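Local structure of aldolase (Escherichia coli, 6VOP) at residues A[54-58]-A[59-63]; A[105-108]-A[109-112]. The protein is a putative class II aldolase of the aldolase and adducin N-terminal domain family, with an AraD-like fold, whose own function is not established. The protein carries 2 engineered substitutions. All coordinates share one frame; numbering follows the deposited sequence.

Contact 1: A[54-58]-A[59-63]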
loop_
_atom_site.group_PDB
_atom_site.type_symbol
_atom_site.label_atom_id
_atom_site.label_comp_id
_atom_site.label_asym_id
_atom_site.label_seq_id
_atom_site.Cartn_x
_atom_site.Cartn_y
_atom_site.Cartn_z
ATOM N N GLY A 54 -1.429 -9.212 -13.059
ATOM C CA GLY A 54 -0.559 -8.077 -13.311
ATOM C C GLY A 54 0.183 -8.100 -14.631
ATOM O O GLY A 54 0.768 -7.081 -15.010
ATOM N N ASN A 55 0.174 -9.229 -15.340
ATOM C CA ASN A 55 0.882 -9.361 -16.608
ATOM C C ASN A 55 0.057 -10.223 -17.566
ATOM O O ASN A 55 0.474 -11.283 -18.023
ATOM C CB ASN A 55 2.278 -9.946 -16.391
ATOM C CG ASN A 55 3.130 -9.898 -17.644
ATOM O OD1 ASN A 55 2.860 -9.123 -18.562
ATOM N ND2 ASN A 55 4.166 -10.729 -17.689
ATOM N N LEU A 56 -1.147 -9.754 -17.884
ATOM C CA LEU A 56 -2.032 -10.482 -18.781
ATOM C C LEU A 56 -1.690 -10.187 -20.237
ATOM O O LEU A 56 -1.319 -9.064 -20.590
ATOM C CB LEU A 56 -3.490 -10.112 -18.512
ATOM C CG LEU A 56 -4.111 -10.594 -17.203
ATOM C CD1 LEU A 56 -5.598 -10.268 -17.171
ATOM C CD2 LEU A 56 -3.877 -12.082 -17.016
ATOM N N ASP A 57 -1.817 -11.211 -21.083
ATOM C CA ASP A 57 -1.711 -11.033 -22.527
ATOM C C ASP A 57 -3.101 -10.785 -23.098
ATOM O O ASP A 57 -3.967 -11.663 -22.986
ATOM C CB ASP A 57 -1.086 -12.258 -23.175
ATOM C CG ASP A 57 -0.606 -11.997 -24.596
ATOM O OD1 ASP A 57 -1.125 -11.065 -25.246
ATOM O OD2 ASP A 57 0.287 -12.732 -25.067
ATOM N N PRO A 58 -3.362 -9.624 -23.704
ATOM C CA PRO A 58 -4.731 -9.344 -24.178
ATOM C C PRO A 58 -5.228 -10.316 -25.238
ATOM O O PRO A 58 -6.399 -10.711 -25.206
ATOM C CB PRO A 58 -4.624 -7.905 -24.713
ATOM C CG PRO A 58 -3.415 -7.322 -24.011
ATOM C CD PRO A 58 -2.463 -8.467 -23.861
ATOM N N GLN A 59 -4.361 -10.721 -26.170
ATOM C CA GLN A 59 -4.723 -11.637 -27.247
ATOM C C GLN A 59 -4.798 -13.089 -26.790
ATOM O O GLN A 59 -5.076 -13.966 -27.617
ATOM C CB GLN A 59 -3.733 -11.511 -28.410
ATOM C CG GLN A 59 -4.098 -10.447 -29.431
ATOM C CD GLN A 59 -3.651 -9.073 -28.998
ATOM O OE1 GLN A 59 -4.401 -8.105 -29.106
ATOM N NE2 GLN A 59 -2.408 -8.969 -28.546
ATOM N N ARG A 60 -4.553 -13.367 -25.510
ATOM C CA ARG A 60 -4.714 -14.705 -24.961
ATOM C C ARG A 60 -5.859 -14.788 -23.964
ATOM O O ARG A 60 -6.053 -15.841 -23.348
ATOM C CB ARG A 60 -3.409 -15.172 -24.311
ATOM C CG ARG A 60 -2.368 -15.674 -25.301
ATOM C CD ARG A 60 -2.667 -17.100 -25.755
ATOM N NE ARG A 60 -3.575 -17.139 -26.901
ATOM C CZ ARG A 60 -4.112 -18.249 -27.404
ATOM N NH1 ARG A 60 -3.838 -19.430 -26.868
ATOM N NH2 ARG A 60 -4.927 -18.180 -28.451
ATOM N N LEU A 61 -6.617 -13.703 -23.793
ATOM C CA LEU A 61 -7.787 -13.725 -22.930
ATOM C C LEU A 61 -8.807 -14.726 -23.456
ATOM O O LEU A 61 -8.992 -14.873 -24.667
ATOM C CB LEU A 61 -8.407 -12.329 -22.845
ATOM C CG LEU A 61 -7.656 -11.294 -22.004
ATOM C CD1 LEU A 61 -8.241 -9.903 -22.196
ATOM C CD2 LEU A 61 -7.687 -11.693 -20.537
ATOM N N SER A 62 -9.468 -15.421 -22.535
ATOM C CA SER A 62 -10.412 -16.460 -22.918
ATOM C C SER A 62 -11.673 -15.858 -23.526
ATOM O O SER A 62 -12.047 -14.716 -23.246
ATOM C CB SER A 62 -10.779 -17.320 -21.709
ATOM O OG SER A 62 -9.615 -17.787 -21.048
ATOM N N LYS A 63 -12.329 -16.650 -24.373
ATOM C CA LYS A 63 -13.580 -16.270 -25.023
ATOM C C LYS A 63 -14.542 -17.440 -24.870
ATOM O O LYS A 63 -14.286 -18.529 -25.396
ATOM C CB LYS A 63 -13.351 -15.921 -26.495
ATOM C CG LYS A 63 -14.485 -15.160 -27.161
ATOM C CD LYS A 63 -14.056 -14.641 -28.526
ATOM C CE LYS A 63 -15.234 -14.093 -29.316
ATOM N NZ LYS A 63 -14.878 -13.845 -30.744
#
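D57 and R60 meet across a short 3-10 turn. The backbone N of R60 donates to D57 O at 3.1 Å, with an N-H...O angle of 154°. One residue on, L61 N gives a weak bond to P58 O at 3.3 Å. The side chain of D57 bends forward to the backbone of Q59. Its CG is anti to the backbone N (chi1 -164°), which brings OD1 to 3.4 Å from Q59 N in a weak hydrogen bond. The carboxylate of D57 stands nearly perpendicular to the amide of Q59, at 89°. The side chain of R60 meets that of D57 through its aliphatic base, R60 CB to D57 CB at 3.9 Å. Its chain then bends, and the guanidinium leads away to a salt bridge with D74. Q59 OE1 takes a hydrogen bond from Q9 NE2 on helix 7-24. On the buried side, L56 CD1 meets L61 CD2 at 4.2 Å. Both leucines also touch helix 7-24, where R12 bonds to P58 O. The turn links the loop after strand 44-46 to strand 62-64 of the mixed sheet. It is held mainly by backbone bonds. The opposite charges of D57 and R60 do not pair, so any electrostatic attraction between them is probably modest.

Contact 2: A[105-108]-A[109-112]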
loop_
_atom_site.group_PDB
_atom_site.type_symbol
_atom_site.label_atom_id
_atom_site.label_comp_id
_atom_site.label_asym_id
_atom_site.label_seq_id
_atom_site.Cartn_x
_atom_site.Cartn_y
_atom_site.Cartn_z
ATOM N N THR A 105 -12.153 -10.467 2.038
ATOM C CA THR A 105 -11.920 -11.859 2.405
ATOM C C THR A 105 -11.859 -12.018 3.918
ATOM O O THR A 105 -12.328 -13.026 4.462
ATOM C CB THR A 105 -10.630 -12.372 1.763
ATOM O OG1 THR A 105 -10.619 -12.049 0.367
ATOM C CG2 THR A 105 -10.521 -13.881 1.927
ATOM N N ALA A 106 -11.290 -11.033 4.616
ATOM C CA ALA A 106 -11.264 -11.084 6.074
ATOM C C ALA A 106 -12.676 -11.059 6.646
ATOM O O ALA A 106 -13.026 -11.877 7.506
ATOM C CB ALA A 106 -10.434 -9.925 6.628
ATOM N N LEU A 107 -13.506 -10.126 6.172
ATOM C CA LEU A 107 -14.883 -10.051 6.648
ATOM C C LEU A 107 -15.616 -11.369 6.429
ATOM O O LEU A 107 -16.367 -11.819 7.300
ATOM C CB LEU A 107 -15.618 -8.903 5.953
ATOM C CG LEU A 107 -17.068 -8.644 6.377
ATOM C CD1 LEU A 107 -17.138 -7.937 7.725
ATOM C CD2 LEU A 107 -17.802 -7.844 5.311
ATOM N N SER A 108 -15.384 -12.017 5.285
ATOM C CA SER A 108 -16.081 -13.254 4.947
ATOM C C SER A 108 -15.711 -14.427 5.848
ATOM O O SER A 108 -16.350 -15.479 5.750
ATOM C CB SER A 108 -15.804 -13.627 3.489
ATOM O OG SER A 108 -14.451 -14.002 3.302
ATOM N N CYS A 109 -14.704 -14.282 6.709
ATOM C CA CYS A 109 -14.277 -15.344 7.609
ATOM C C CYS A 109 -14.840 -15.187 9.015
ATOM O O CYS A 109 -14.396 -15.888 9.931
ATOM C CB CYS A 109 -12.750 -15.401 7.684
ATOM S SG CYS A 109 -11.913 -15.723 6.129
ATOM N N LEU A 110 -15.795 -14.283 9.209
ATOM C CA LEU A 110 -16.307 -13.986 10.537
ATOM C C LEU A 110 -17.544 -14.822 10.839
ATOM O O LEU A 110 -18.385 -15.051 9.965
ATOM C CB LEU A 110 -16.636 -12.498 10.660
ATOM C CG LEU A 110 -15.442 -11.543 10.622
ATOM C CD1 LEU A 110 -15.911 -10.099 10.652
ATOM C CD2 LEU A 110 -14.499 -11.826 11.781
ATOM N N GLN A 111 -17.638 -15.288 12.083
ATOM C CA GLN A 111 -18.847 -15.949 12.542
ATOM C C GLN A 111 -19.953 -14.924 12.769
ATOM O O GLN A 111 -19.703 -13.733 12.980
ATOM C CB GLN A 111 -18.595 -16.716 13.842
ATOM C CG GLN A 111 -17.518 -17.783 13.772
ATOM C CD GLN A 111 -17.263 -18.433 15.125
ATOM O OE1 GLN A 111 -18.130 -18.431 16.000
ATOM N NE2 GLN A 111 -16.066 -18.984 15.305
ATOM N N GLY A 112 -21.191 -15.404 12.728
ATOM C CA GLY A 112 -22.322 -14.545 13.018
ATOM C C GLY A 112 -22.543 -13.438 12.015
ATOM O O GLY A 112 -23.092 -12.391 12.370
#
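The last part of helix 102-107 leads into a type I beta turn from L107 to L110. C109 N donates to A106 O at 3.0 Å, with an N-H...O angle of 158°. L110 N follows with a bond to L107 O at 3.2 Å. Both links join residues three apart.

A side-chain bond lies just before the turn is completed. S108 OG sits between its own backbone N and carbonyl carbon (chi1 68°). From there it reaches back along the chain and donates to T105 O at 2.6 Å. The hydroxyl of this buried serine is thus satisfied by a backbone carbonyl of the helix. C109 SG also comes close to T105 O, at 3.2 Å. It lies there because SG is anti to its own carbonyl carbon, beside the backbone N (chi1 -60°).

The apolar contact is made by two leucines. L107 CD1 meets L110 CD1 at 3.8 Å, and the side chains cross at about a right angle. L110 CB also lies 3.4 Å from L107 O, within the turn.

F192 of helix 174-194 touches A106, L107 and L110, while L161 of strand 159-162 touches L107 and S108. A second subunit takes part as well: its F122 packs on C109, its L194 on L110, and its I199 O accepts a bond from Q111 NE2. T105 bonds through its hydroxyl to S101 O and touches H100, one of three histidines whose donor atoms face one vacant point, possibly an empty metal site.

Successive i to i-3 backbone bonds and a type I turn are common where a helix gives way to a loop. The serine bond is a feature of this site, and the exit from the helix lies at a subunit interface.

Contact 1 comes first along the chain and closes before contact 2 opens. Their centres are 32 Å apart and their nearest atoms about 17 Å apart, so they do not touch. They lie on opposite sides of the chain's centre. Contact 1 leads into strand 62-64, near one border of the mixed sheet, and rests on helix 7-24. Contact 2 takes in the last part of helix 102-107, which comes after the more central strand 95-99, and the loop after it. It packs against helix 174-194. Both contacts belong to the class II aldolase and adducin N-terminal domain. The second subunit packs on N55 at 54-58 but reaches five residues of contact 2. The two turns therefore join different parts of one fold, and contact 2 is more involved in assembly.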